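Local coordinates for protein L-iditol 2-dehydrogenase (Clostridium scindens, PDB 4OH1) that probably oxidises L-iditol and related sugar alcohols with NAD+, as a zinc-dependent member of the zinc-containing alcohol dehydrogenase family, at residues A[257-262]-A[280-285]; A[221-226]-A[232-237]; A[177-182]-A[188-193]; A[239-244]-A[291-296]. All coordinates share one frame; numbering follows the deposited sequence.

Contact 1 of 4, residues A[257-262]-A[280-285]; sequences LGLQLL and LPVNLQ
L259 reaches from helix 252-261 to L280 and V282 on strand 279-283, and one methyl group, CD2, makes all of its close approaches. L259 CD2 lies 4.2 Å from L280 CD1 and equally 4.2 Å from V282 CG2, so the leucine branch rests between two side chains that stand two residues apart on the strand. Between them the same methyl faces backbone: L259 CD2 is 4.0 Å from P281 O, a van der Waals approach. The side chain leaves the helix with CG anti to the backbone N (chi1 -174°), which carries the branch outward to the strand. L280 also turns its side chain to the helix and meets it methyl to methyl, whereas V282 offers just one of its two branches. The helix and strand segments run roughly the same way, 25° apart, with axes 10.0 Å from each other at closest. Both belong to the Rossmann-type half of the subunit, and strand 279-283 leads to an interface with the second subunit: L280 to N283 pair antiparallel with a strand of that subunit, where V282 packs on its counterpart V282 of the second subunit. Y270 of strand 266-270 touches both L259 and L280, while I295 and D287 approach L259 and V282, filling in around the methyl cluster. Where the strand gives way to helix 284-290, N283 is the N-cap residue, and its OD1 accepts a hydrogen bond from the backbone N of S286.

Contact 2 of 4, residues A[221-226]-A[232-237]; sequences YALNSA and ERAIEL
Y221 and L223, alternate residues on one face of strand 221-224, pack against L237 and A234 of helix 230-238 in an apolar strand-on-helix contact at the edge of the Rossmann-type parallel sheet. The chain doubles back between them, so the two segments run nearly antiparallel, at 169°. L237 lies over one face of the Y221 ring: its CB is 4.0 Å from the ring centroid and 13° off the normal, a CH-pi contact, and its methyls spread over the same ring, L237 CD2 coming 3.9 Å from Y221 CE1. The backbone carbonyl follows at the rim, with L237 O 3.7 Å from Y221 CE2. L223 meets the helix one turn earlier, at A234. Its CD1 presses on A234 CB at 3.6 Å and reaches L237 CD1 at 4.2 Å, tying the two helix residues into one patch. At the end of the strand, N224 OD1 accepts from the backbone N of A226 at 2.8 Å, an Asx turn. F204 of the adjacent strand 200-205 touches both L223 and A234, and A222, pointing away from this helix, packs instead on helix 208-216.

Contact 3 of 4, residues A[177-182]-A[188-193]; sequences VAIMGA and MLVQLA
I179 and V177 of strand 176-180 meet L189, V190 and A193 of helix 184-194 in the first beta-alpha-beta unit of the Rossmann-type domain, the one that continues into strand 200-205. The tip of I179 carries most of the contact. Its CD1 settles on the helix backbone, 3.7 Å from V190 N and 3.8 Å from L189 C, so it lies against the peptide joining these residues. Side chains flank it there: I179 CD1 is 3.8 Å from L189 CB and 3.9 Å from V190 CG2. The isoleucine gets this far because CG1 stands anti to the carbonyl carbon (chi1 -64°) and CD1 extends beyond it, leaving CG2 behind near the strand. Two residues earlier, on the same face of the strand, V177 CG2 reaches A193 CB at 4.2 Å. The segments are nearly antiparallel at 170°, their axes 9.6 Å apart at the nearest. On the far side of the sheet from this helix, M180 (selenomethionine) turns toward F204 and E247. On the helix side turned from the strand, Q191 is hydrogen-bonded to N217 and to the backbone N of D316, and L192 O accepts from Y173 OH of the third subunit. After the strand comes G181, probably the first glycine of a GxGxxG turn, and the following A182 N donates to D205 at the end of strand 200-205. Such a strand, glycine-rich turn and helix, with an acidic residue ending the second strand, is typical of NAD-binding Rossmann folds.

Contact 4 of 4, residues A[239-244]-A[291-296]; sequences GGRYDC and DQKHIH. With EDO (1,2-ethanediol), chain F.
R241 and D291 form a salt bridge at the N-terminal ends of strands 242-247 and 294-297 of the Rossmann-type sheet, spanning the intervening strand 266-270. R241 NH1 donates to D291 OD2 at 3.1 Å, nearly straight at 164°. The carboxylate oxygen lies close to the guanidinium plane, at its edge, but the arginine meets OD2 from above the carboxylate, 56° out of that plane, so the pair shares one bond and not the two of a side-on bidentate bridge. A bend at chi3 (-84°) turns the guanidinium to this position. K293, its chain extended beyond CG, brings CE to 3.9 Å from R241 NH1 and NZ to 4.2 Å from that nitrogen. A water lies between the two cations and accepts from both, 2.7 Å from R241 NH1 and 2.8 Å from K293 NZ. Near the backbone O of R241, the O1 of a 1,2-ethanediol, probably from the crystallisation liquor, sits 3.1 Å from D243 OD1; the diol is hydrogen-bonded to E110 of the second subunit. K293 NZ has its strongest partner in the carbonyl of L259 and a salt bridge to D287. With an acid assigned to each cation and a shared water between, the close approach of the two positive charges is probably well compensated, and both are likely to stay protonated.

In the fold
All four contacts belong to the Rossmann-type half of the subunit. Contacts 1 and 3 are buried, contact 3 at a central strand of the sheet; contacts 2 and 4 are partly buried. Contact 2 repeats the strand-then-helix pattern of contact 3 at the edge strand, where an aromatic face replaces aliphatic tips. Strands 176-180 and 242-247 are neighbours, so contacts 3 and 4 meet through A178 and C244. Contacts 1 and 4 are neighbours and both touch the second subunit; helix 252-261 follows strand 242-247 in the chain. Contact 4 alone relies on charge and water, at the start of its strands; the others are apolar.

Contact 1 of 4, residues A[257-262]-A[280-285]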
loop_
_atom_site.group_PDB
_atom_site.type_symbol
_atom_site.label_atom_id
_atom_site.label_comp_id
_atom_site.label_asym_id
_atom_site.label_seq_id
_atom_site.Cartn_x
_atom_site.Cartn_y
_atom_site.Cartn_z
ATOM N N LEU A 257 -17.961 -5.632 -20.897
ATOM C CA LEU A 257 -18.524 -6.675 -20.029
ATOM C C LEU A 257 -17.723 -6.774 -18.688
ATOM O O LEU A 257 -18.265 -6.847 -17.582
ATOM C CB LEU A 257 -18.503 -8.010 -20.773
ATOM C CG LEU A 257 -18.906 -9.233 -19.948
ATOM C CD1 LEU A 257 -20.274 -9.109 -19.383
ATOM C CD2 LEU A 257 -18.759 -10.488 -20.800
ATOM N N GLY A 258 -16.416 -6.711 -18.805
ATOM C CA GLY A 258 -15.566 -6.603 -17.644
ATOM C C GLY A 258 -15.979 -5.527 -16.669
ATOM O O GLY A 258 -16.090 -5.782 -15.465
ATOM N N LEU A 259 -16.205 -4.324 -17.166
ATOM C CA LEU A 259 -16.584 -3.224 -16.271
ATOM C C LEU A 259 -17.913 -3.533 -15.589
ATOM O O LEU A 259 -18.114 -3.267 -14.390
ATOM C CB LEU A 259 -16.664 -1.912 -17.050
ATOM C CG LEU A 259 -16.896 -0.625 -16.274
ATOM C CD1 LEU A 259 -15.787 -0.346 -15.298
ATOM C CD2 LEU A 259 -17.014 0.535 -17.291
ATOM N N GLN A 260 -18.832 -4.125 -16.331
ATOM C CA GLN A 260 -20.128 -4.463 -15.754
ATOM C C GLN A 260 -20.092 -5.483 -14.637
ATOM O O GLN A 260 -20.863 -5.408 -13.711
ATOM C CB GLN A 260 -21.039 -4.987 -16.837
ATOM C CG GLN A 260 -21.436 -3.910 -17.784
ATOM C CD GLN A 260 -22.471 -4.387 -18.767
ATOM O OE1 GLN A 260 -22.452 -5.551 -19.217
ATOM N NE2 GLN A 260 -23.402 -3.486 -19.107
ATOM N N LEU A 261 -19.186 -6.440 -14.780
ATOM C CA LEU A 261 -18.912 -7.495 -13.792
ATOM C C LEU A 261 -18.224 -7.020 -12.537
ATOM O O LEU A 261 -18.274 -7.656 -11.496
ATOM C CB LEU A 261 -18.004 -8.566 -14.414
ATOM C CG LEU A 261 -18.604 -9.433 -15.499
ATOM C CD1 LEU A 261 -17.490 -10.184 -16.181
ATOM C CD2 LEU A 261 -19.639 -10.380 -14.972
ATOM N N LEU A 262 -17.599 -5.881 -12.617
ATOM C CA LEU A 262 -16.788 -5.409 -11.554
ATOM C C LEU A 262 -17.611 -4.985 -10.301
ATOM O O LEU A 262 -18.543 -4.217 -10.381
ATOM C CB LEU A 262 -15.936 -4.233 -12.089
ATOM C CG LEU A 262 -14.796 -3.850 -11.114
ATOM C CD1 LEU A 262 -13.741 -4.908 -11.015
ATOM C CD2 LEU A 262 -14.190 -2.532 -11.599
ATOM N N LEU A 280 -13.953 2.609 -24.149
ATOM C CA LEU A 280 -14.721 2.157 -23.003
ATOM C C LEU A 280 -15.495 3.357 -22.432
ATOM O O LEU A 280 -14.910 4.279 -21.857
ATOM C CB LEU A 280 -13.794 1.585 -21.947
ATOM C CG LEU A 280 -14.479 1.026 -20.718
ATOM C CD1 LEU A 280 -15.251 -0.236 -21.048
ATOM C CD2 LEU A 280 -13.450 0.735 -19.719
ATOM N N PRO A 281 -16.816 3.356 -22.597
ATOM C CA PRO A 281 -17.605 4.422 -22.036
ATOM C C PRO A 281 -17.767 4.161 -20.565
ATOM O O PRO A 281 -18.238 3.089 -20.171
ATOM C CB PRO A 281 -18.947 4.288 -22.748
ATOM C CG PRO A 281 -18.692 3.389 -23.864
ATOM C CD PRO A 281 -17.648 2.471 -23.417
ATOM N N VAL A 282 -17.317 5.100 -19.757
ATOM C CA VAL A 282 -17.413 4.925 -18.339
ATOM C C VAL A 282 -18.495 5.830 -17.900
ATOM O O VAL A 282 -18.530 6.988 -18.294
ATOM C CB VAL A 282 -16.115 5.244 -17.628
ATOM C CG1 VAL A 282 -16.318 5.174 -16.143
ATOM C CG2 VAL A 282 -15.074 4.221 -18.017
ATOM N N ASN A 283 -19.415 5.300 -17.098
ATOM C CA ASN A 283 -20.453 6.131 -16.545
ATOM C C ASN A 283 -19.988 6.699 -15.221
ATOM O O ASN A 283 -19.817 5.978 -14.250
ATOM C CB ASN A 283 -21.742 5.347 -16.396
ATOM C CG ASN A 283 -22.888 6.210 -16.001
ATOM O OD1 ASN A 283 -22.863 6.891 -14.974
ATOM N ND2 ASN A 283 -23.935 6.194 -16.812
ATOM N N LEU A 284 -19.798 8.011 -15.190
ATOM C CA LEU A 284 -19.263 8.709 -14.030
ATOM C C LEU A 284 -20.124 8.530 -12.807
ATOM O O LEU A 284 -19.624 8.404 -11.686
ATOM C CB LEU A 284 -19.120 10.197 -14.360
ATOM C CG LEU A 284 -18.042 10.421 -15.438
ATOM C CD1 LEU A 284 -18.183 11.758 -16.011
ATOM C CD2 LEU A 284 -16.636 10.243 -14.865
ATOM N N GLN A 285 -21.425 8.542 -13.030
ATOM C CA GLN A 285 -22.403 8.427 -11.949
ATOM C C GLN A 285 -22.460 7.017 -11.437
ATOM O O GLN A 285 -22.388 6.802 -10.263
ATOM C CB GLN A 285 -23.812 8.846 -12.406
ATOM C CG GLN A 285 -24.880 8.761 -11.306
ATOM C CD GLN A 285 -24.777 9.923 -10.290
ATOM O OE1 GLN A 285 -24.010 10.880 -10.477
ATOM N NE2 GLN A 285 -25.548 9.830 -9.203
#

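Contact 2 of 4, residues A[221-226]-A[232-237]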
loop_
_atom_site.group_PDB
_atom_site.type_symbol
_atom_site.label_atom_id
_atom_site.label_comp_id
_atom_site.label_asym_id
_atom_site.label_seq_id
_atom_site.Cartn_x
_atom_site.Cartn_y
_atom_site.Cartn_z
ATOM N N TYR A 221 -15.074 -21.513 -12.866
ATOM C CA TYR A 221 -16.097 -21.485 -13.878
ATOM C C TYR A 221 -15.493 -20.956 -15.163
ATOM O O TYR A 221 -14.539 -20.174 -15.158
ATOM C CB TYR A 221 -17.242 -20.561 -13.436
ATOM C CG TYR A 221 -17.818 -20.949 -12.119
ATOM C CD1 TYR A 221 -18.582 -22.104 -11.994
ATOM C CD2 TYR A 221 -17.561 -20.219 -10.989
ATOM C CE1 TYR A 221 -19.105 -22.488 -10.799
ATOM C CE2 TYR A 221 -18.079 -20.615 -9.749
ATOM C CZ TYR A 221 -18.846 -21.751 -9.693
ATOM O OH TYR A 221 -19.354 -22.179 -8.519
ATOM N N ALA A 222 -16.074 -21.366 -16.260
ATOM C CA ALA A 222 -15.633 -20.931 -17.571
ATOM C C ALA A 222 -16.850 -20.706 -18.440
ATOM O O ALA A 222 -17.608 -21.618 -18.670
ATOM C CB ALA A 222 -14.731 -21.950 -18.175
ATOM N N LEU A 223 -17.046 -19.468 -18.885
ATOM C CA LEU A 223 -18.297 -19.100 -19.503
ATOM C C LEU A 223 -18.106 -18.499 -20.869
ATOM O O LEU A 223 -17.096 -17.832 -21.159
ATOM C CB LEU A 223 -19.010 -18.071 -18.640
ATOM C CG LEU A 223 -19.387 -18.481 -17.218
ATOM C CD1 LEU A 223 -19.982 -17.314 -16.454
ATOM C CD2 LEU A 223 -20.324 -19.648 -17.292
ATOM N N ASN A 224 -19.129 -18.686 -21.688
ATOM C CA ASN A 224 -19.135 -18.130 -23.025
ATOM C C ASN A 224 -19.544 -16.663 -23.060
ATOM O O ASN A 224 -20.692 -16.326 -22.735
ATOM C CB ASN A 224 -20.057 -18.917 -23.901
ATOM C CG ASN A 224 -19.874 -18.559 -25.350
ATOM O OD1 ASN A 224 -19.828 -17.369 -25.732
ATOM N ND2 ASN A 224 -19.670 -19.575 -26.155
ATOM N N SER A 225 -18.628 -15.794 -23.489
ATOM C CA SER A 225 -18.820 -14.348 -23.348
ATOM C C SER A 225 -19.767 -13.757 -24.376
ATOM O O SER A 225 -20.160 -12.583 -24.222
ATOM C CB SER A 225 -17.504 -13.592 -23.411
ATOM O OG SER A 225 -16.755 -13.966 -24.538
ATOM N N ALA A 226 -20.092 -14.570 -25.393
ATOM C CA ALA A 226 -21.069 -14.278 -26.440
ATOM C C ALA A 226 -22.507 -14.667 -26.073
ATOM O O ALA A 226 -23.427 -14.028 -26.537
ATOM C CB ALA A 226 -20.665 -14.964 -27.770
ATOM N N GLU A 232 -25.165 -12.074 -15.699
ATOM C CA GLU A 232 -25.946 -12.430 -14.543
ATOM C C GLU A 232 -25.649 -13.824 -14.147
ATOM O O GLU A 232 -25.552 -14.067 -12.962
ATOM C CB GLU A 232 -27.472 -12.232 -14.748
ATOM C CG GLU A 232 -27.866 -10.758 -14.817
ATOM C CD GLU A 232 -27.677 -10.114 -16.235
ATOM O OE1 GLU A 232 -26.850 -10.591 -17.095
ATOM O OE2 GLU A 232 -28.411 -9.117 -16.484
ATOM N N ARG A 233 -25.474 -14.752 -15.093
ATOM C CA ARG A 233 -25.030 -16.095 -14.671
ATOM C C ARG A 233 -23.732 -15.973 -13.870
ATOM O O ARG A 233 -23.615 -16.518 -12.781
ATOM C CB ARG A 233 -24.814 -17.034 -15.842
ATOM C CG ARG A 233 -26.057 -17.259 -16.646
ATOM C CD ARG A 233 -25.925 -18.441 -17.647
ATOM N NE ARG A 233 -25.303 -18.103 -18.938
ATOM C CZ ARG A 233 -25.855 -17.334 -19.888
ATOM N NH1 ARG A 233 -27.050 -16.757 -19.714
ATOM N NH2 ARG A 233 -25.190 -17.116 -21.026
ATOM N N ALA A 234 -22.782 -15.189 -14.376
ATOM C CA ALA A 234 -21.489 -15.093 -13.729
ATOM C C ALA A 234 -21.611 -14.509 -12.345
ATOM O O ALA A 234 -20.949 -14.950 -11.421
ATOM C CB ALA A 234 -20.501 -14.259 -14.566
ATOM N N ILE A 235 -22.476 -13.529 -12.179
ATOM C CA ILE A 235 -22.612 -12.898 -10.883
ATOM C C ILE A 235 -23.306 -13.878 -9.908
ATOM O O ILE A 235 -22.876 -14.044 -8.738
ATOM C CB ILE A 235 -23.372 -11.591 -11.021
ATOM C CG1 ILE A 235 -22.454 -10.555 -11.658
ATOM C CG2 ILE A 235 -23.845 -11.104 -9.683
ATOM C CD1 ILE A 235 -23.272 -9.516 -12.388
ATOM N N GLU A 236 -24.330 -14.559 -10.410
ATOM C CA GLU A 236 -24.923 -15.681 -9.701
ATOM C C GLU A 236 -23.840 -16.633 -9.232
ATOM O O GLU A 236 -23.747 -16.868 -8.060
ATOM C CB GLU A 236 -25.940 -16.421 -10.585
ATOM C CG GLU A 236 -26.662 -17.571 -9.900
ATOM C CD GLU A 236 -27.833 -17.118 -8.988
ATOM O OE1 GLU A 236 -28.033 -15.892 -8.744
ATOM O OE2 GLU A 236 -28.577 -18.009 -8.510
ATOM N N LEU A 237 -22.985 -17.141 -10.122
ATOM C CA LEU A 237 -22.021 -18.182 -9.737
ATOM C C LEU A 237 -21.027 -17.755 -8.683
ATOM O O LEU A 237 -20.549 -18.560 -7.902
ATOM C CB LEU A 237 -21.268 -18.636 -10.956
ATOM C CG LEU A 237 -22.143 -19.417 -11.923
ATOM C CD1 LEU A 237 -21.386 -19.591 -13.195
ATOM C CD2 LEU A 237 -22.568 -20.788 -11.373
#

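Contact 3 of 4, residues A[177-182]-A[188-193]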
loop_
_atom_site.group_PDB
_atom_site.type_symbol
_atom_site.label_atom_id
_atom_site.label_comp_id
_atom_site.label_asym_id
_atom_site.label_seq_id
_atom_site.Cartn_x
_atom_site.Cartn_y
_atom_site.Cartn_z
ATOM N N VAL A 177 -12.386 -13.308 -9.013
ATOM C CA VAL A 177 -11.601 -12.898 -10.168
ATOM C C VAL A 177 -12.299 -13.254 -11.458
ATOM O O VAL A 177 -12.710 -14.406 -11.669
ATOM C CB VAL A 177 -10.208 -13.594 -10.158
ATOM C CG1 VAL A 177 -9.413 -13.212 -11.348
ATOM C CG2 VAL A 177 -9.467 -13.250 -8.937
ATOM N N ALA A 178 -12.452 -12.262 -12.316
ATOM C CA ALA A 178 -12.948 -12.502 -13.690
ATOM C C ALA A 178 -11.827 -12.252 -14.693
ATOM O O ALA A 178 -11.224 -11.175 -14.685
ATOM C CB ALA A 178 -14.120 -11.569 -14.014
ATOM N N ILE A 179 -11.549 -13.242 -15.534
ATOM C CA ILE A 179 -10.512 -13.116 -16.561
ATOM C C ILE A 179 -11.159 -13.166 -17.919
ATOM O O ILE A 179 -11.840 -14.131 -18.234
ATOM C CB ILE A 179 -9.451 -14.236 -16.438
ATOM C CG1 ILE A 179 -8.700 -14.119 -15.115
ATOM C CG2 ILE A 179 -8.445 -14.217 -17.632
ATOM C CD1 ILE A 179 -8.069 -15.374 -14.653
HETATM N N MSE A 180 -10.976 -12.108 -18.704
HETATM C CA MSE A 180 -11.542 -12.046 -20.086
HETATM C C MSE A 180 -10.432 -12.522 -21.025
HETATM O O MSE A 180 -9.366 -11.870 -21.177
HETATM C CB MSE A 180 -11.981 -10.662 -20.499
HETATM C CG MSE A 180 -12.501 -9.768 -19.394
HETATM SE SE MSE A 180 -14.004 -10.626 -18.396
HETATM C CE MSE A 180 -15.143 -10.506 -19.947
ATOM N N GLY A 181 -10.665 -13.688 -21.592
ATOM C CA GLY A 181 -9.762 -14.279 -22.600
ATOM C C GLY A 181 -9.125 -15.551 -22.083
ATOM O O GLY A 181 -8.512 -15.552 -21.043
ATOM N N ALA A 182 -9.306 -16.646 -22.794
ATOM C CA ALA A 182 -8.710 -17.929 -22.411
ATOM C C ALA A 182 -7.503 -18.299 -23.273
ATOM O O ALA A 182 -7.324 -19.474 -23.635
ATOM C CB ALA A 182 -9.732 -19.000 -22.471
HETATM N N MSE A 188 -2.169 -18.291 -17.661
HETATM C CA MSE A 188 -1.239 -17.900 -16.595
HETATM C C MSE A 188 -1.939 -17.104 -15.467
HETATM O O MSE A 188 -1.601 -17.283 -14.309
HETATM C CB MSE A 188 -0.094 -17.052 -17.144
HETATM C CG MSE A 188 0.720 -17.802 -18.164
HETATM SE SE MSE A 188 2.299 -16.825 -18.876
HETATM C CE MSE A 188 1.953 -17.340 -20.763
ATOM N N LEU A 189 -2.855 -16.206 -15.821
ATOM C CA LEU A 189 -3.660 -15.502 -14.815
ATOM C C LEU A 189 -4.539 -16.481 -14.002
ATOM O O LEU A 189 -4.735 -16.294 -12.819
ATOM C CB LEU A 189 -4.510 -14.442 -15.452
ATOM C CG LEU A 189 -3.682 -13.243 -15.927
ATOM C CD1 LEU A 189 -4.556 -12.364 -16.801
ATOM C CD2 LEU A 189 -3.105 -12.461 -14.746
ATOM N N VAL A 190 -5.048 -17.525 -14.615
ATOM C CA VAL A 190 -5.808 -18.492 -13.851
ATOM C C VAL A 190 -4.899 -19.071 -12.756
ATOM O O VAL A 190 -5.263 -19.113 -11.560
ATOM C CB VAL A 190 -6.415 -19.617 -14.695
ATOM C CG1 VAL A 190 -6.928 -20.730 -13.834
ATOM C CG2 VAL A 190 -7.573 -19.088 -15.558
ATOM N N GLN A 191 -3.718 -19.521 -13.145
ATOM C CA GLN A 191 -2.793 -20.142 -12.200
ATOM C C GLN A 191 -2.354 -19.159 -11.134
ATOM O O GLN A 191 -2.260 -19.528 -9.958
ATOM C CB GLN A 191 -1.609 -20.761 -12.905
ATOM C CG GLN A 191 -2.025 -21.972 -13.768
ATOM C CD GLN A 191 -0.882 -22.849 -14.226
ATOM O OE1 GLN A 191 0.141 -22.932 -13.559
ATOM N NE2 GLN A 191 -1.086 -23.574 -15.325
ATOM N N LEU A 192 -2.092 -17.924 -11.536
ATOM C CA LEU A 192 -1.681 -16.906 -10.613
ATOM C C LEU A 192 -2.792 -16.442 -9.711
ATOM O O LEU A 192 -2.503 -16.032 -8.570
ATOM C CB LEU A 192 -1.092 -15.682 -11.333
ATOM C CG LEU A 192 0.260 -15.847 -12.003
ATOM C CD1 LEU A 192 0.564 -14.619 -12.740
ATOM C CD2 LEU A 192 1.372 -16.167 -11.016
ATOM N N ALA A 193 -4.034 -16.463 -10.196
ATOM C CA ALA A 193 -5.165 -16.114 -9.335
ATOM C C ALA A 193 -5.278 -17.185 -8.263
ATOM O O ALA A 193 -5.477 -16.841 -7.123
ATOM C CB ALA A 193 -6.463 -15.989 -10.084
#

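Contact 4 of 4, residues A[239-244]-A[291-296]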
loop_
_atom_site.group_PDB
_atom_site.type_symbol
_atom_site.label_atom_id
_atom_site.label_comp_id
_atom_site.label_asym_id
_atom_site.label_seq_id
_atom_site.Cartn_x
_atom_site.Cartn_y
_atom_site.Cartn_z
ATOM N N GLY A 239 -21.660 -15.427 -6.388
ATOM C CA GLY A 239 -22.331 -14.846 -5.253
ATOM C C GLY A 239 -22.219 -13.338 -5.210
ATOM O O GLY A 239 -22.263 -12.752 -4.146
ATOM N N GLY A 240 -22.120 -12.695 -6.366
ATOM C CA GLY A 240 -21.903 -11.275 -6.375
ATOM C C GLY A 240 -20.939 -10.878 -7.460
ATOM O O GLY A 240 -20.449 -11.703 -8.241
ATOM N N ARG A 241 -20.728 -9.585 -7.554
ATOM C CA ARG A 241 -19.891 -9.064 -8.598
ATOM C C ARG A 241 -18.403 -9.365 -8.266
ATOM O O ARG A 241 -18.092 -9.803 -7.159
ATOM C CB ARG A 241 -20.196 -7.598 -8.804
ATOM C CG ARG A 241 -21.477 -7.411 -9.540
ATOM C CD ARG A 241 -21.647 -6.023 -10.038
ATOM N NE ARG A 241 -22.192 -5.219 -8.976
ATOM C CZ ARG A 241 -22.078 -3.893 -8.883
ATOM N NH1 ARG A 241 -21.350 -3.180 -9.737
ATOM N NH2 ARG A 241 -22.659 -3.282 -7.875
ATOM N N TYR A 242 -17.533 -9.199 -9.259
ATOM C CA TYR A 242 -16.157 -9.616 -9.160
ATOM C C TYR A 242 -15.211 -8.576 -8.588
ATOM O O TYR A 242 -15.211 -7.432 -9.006
ATOM C CB TYR A 242 -15.676 -10.129 -10.516
ATOM C CG TYR A 242 -16.306 -11.442 -10.869
ATOM C CD1 TYR A 242 -17.600 -11.497 -11.370
ATOM C CD2 TYR A 242 -15.631 -12.622 -10.712
ATOM C CE1 TYR A 242 -18.206 -12.701 -11.644
ATOM C CE2 TYR A 242 -16.240 -13.866 -11.014
ATOM C CZ TYR A 242 -17.514 -13.886 -11.456
ATOM O OH TYR A 242 -18.125 -15.078 -11.785
ATOM N N ASP A 243 -14.371 -8.978 -7.643
ATOM C CA ASP A 243 -13.427 -7.993 -7.057
ATOM C C ASP A 243 -12.304 -7.556 -8.013
ATOM O O ASP A 243 -11.833 -6.435 -7.940
ATOM C CB ASP A 243 -12.828 -8.488 -5.756
ATOM C CG ASP A 243 -13.896 -8.963 -4.768
ATOM O OD1 ASP A 243 -14.805 -8.207 -4.393
ATOM O OD2 ASP A 243 -13.825 -10.125 -4.389
ATOM N N CYS A 244 -11.935 -8.440 -8.928
ATOM C CA CYS A 244 -10.806 -8.277 -9.785
ATOM C C CYS A 244 -11.270 -8.644 -11.184
ATOM O O CYS A 244 -11.836 -9.700 -11.371
ATOM C CB CYS A 244 -9.701 -9.238 -9.370
ATOM S SG CYS A 244 -9.219 -9.105 -7.614
ATOM N N ASP A 291 -20.485 3.346 -7.529
ATOM C CA ASP A 291 -19.787 2.071 -7.338
ATOM C C ASP A 291 -18.294 2.104 -6.922
ATOM O O ASP A 291 -17.720 1.078 -6.550
ATOM C CB ASP A 291 -20.012 1.166 -8.572
ATOM C CG ASP A 291 -21.396 0.520 -8.557
ATOM O OD1 ASP A 291 -22.140 0.684 -7.553
ATOM O OD2 ASP A 291 -21.714 -0.149 -9.543
ATOM N N GLN A 292 -17.672 3.274 -6.959
ATOM C CA GLN A 292 -16.340 3.391 -6.510
ATOM C C GLN A 292 -15.408 2.376 -7.237
ATOM O O GLN A 292 -14.564 1.739 -6.635
ATOM C CB GLN A 292 -16.311 3.229 -4.970
ATOM C CG GLN A 292 -15.005 3.797 -4.389
ATOM C CD GLN A 292 -14.973 3.934 -2.884
ATOM O OE1 GLN A 292 -15.414 4.944 -2.323
ATOM N NE2 GLN A 292 -14.427 2.912 -2.216
ATOM N N LYS A 293 -15.583 2.227 -8.536
ATOM C CA LYS A 293 -14.746 1.323 -9.298
ATOM C C LYS A 293 -13.343 1.910 -9.538
ATOM O O LYS A 293 -13.123 3.100 -9.411
ATOM C CB LYS A 293 -15.416 0.902 -10.595
ATOM C CG LYS A 293 -16.660 0.043 -10.405
ATOM C CD LYS A 293 -17.427 -0.072 -11.708
ATOM C CE LYS A 293 -18.628 -1.009 -11.536
ATOM N NZ LYS A 293 -19.230 -1.253 -12.858
ATOM N N HIS A 294 -12.371 1.025 -9.731
ATOM C CA HIS A 294 -11.003 1.431 -10.027
ATOM C C HIS A 294 -10.670 0.776 -11.352
ATOM O O HIS A 294 -10.779 -0.460 -11.483
ATOM C CB HIS A 294 -10.010 1.012 -8.941
ATOM C CG HIS A 294 -10.480 1.292 -7.558
ATOM N ND1 HIS A 294 -10.343 2.514 -6.965
ATOM C CD2 HIS A 294 -11.112 0.509 -6.657
ATOM C CE1 HIS A 294 -10.898 2.488 -5.765
ATOM N NE2 HIS A 294 -11.378 1.286 -5.561
ATOM N N ILE A 295 -10.299 1.623 -12.323
ATOM C CA ILE A 295 -9.966 1.182 -13.684
ATOM C C ILE A 295 -8.498 1.498 -13.966
ATOM O O ILE A 295 -8.069 2.664 -13.873
ATOM C CB ILE A 295 -10.867 1.951 -14.655
ATOM C CG1 ILE A 295 -12.316 1.507 -14.408
ATOM C CG2 ILE A 295 -10.457 1.699 -16.094
ATOM C CD1 ILE A 295 -13.309 2.369 -15.066
ATOM N N HIS A 296 -7.751 0.478 -14.315
ATOM C CA HIS A 296 -6.320 0.613 -14.492
ATOM C C HIS A 296 -5.876 0.129 -15.841
ATOM O O HIS A 296 -6.414 -0.861 -16.395
ATOM C CB HIS A 296 -5.547 -0.288 -13.524
ATOM C CG HIS A 296 -6.004 -0.209 -12.115
ATOM N ND1 HIS A 296 -5.617 0.799 -11.268
ATOM C CD2 HIS A 296 -6.790 -1.035 -11.380
ATOM C CE1 HIS A 296 -6.157 0.607 -10.077
ATOM N NE2 HIS A 296 -6.885 -0.489 -10.124
HETATM C C1 EDO F . -18.578 -8.622 -3.196
HETATM O O1 EDO F . -17.625 -9.359 -3.969
HETATM C C2 EDO F . -18.845 -9.379 -1.903
HETATM O O2 EDO F . -17.620 -9.571 -1.156
HETATM O O HOH W 1 -20.951 -3.377 -12.374
#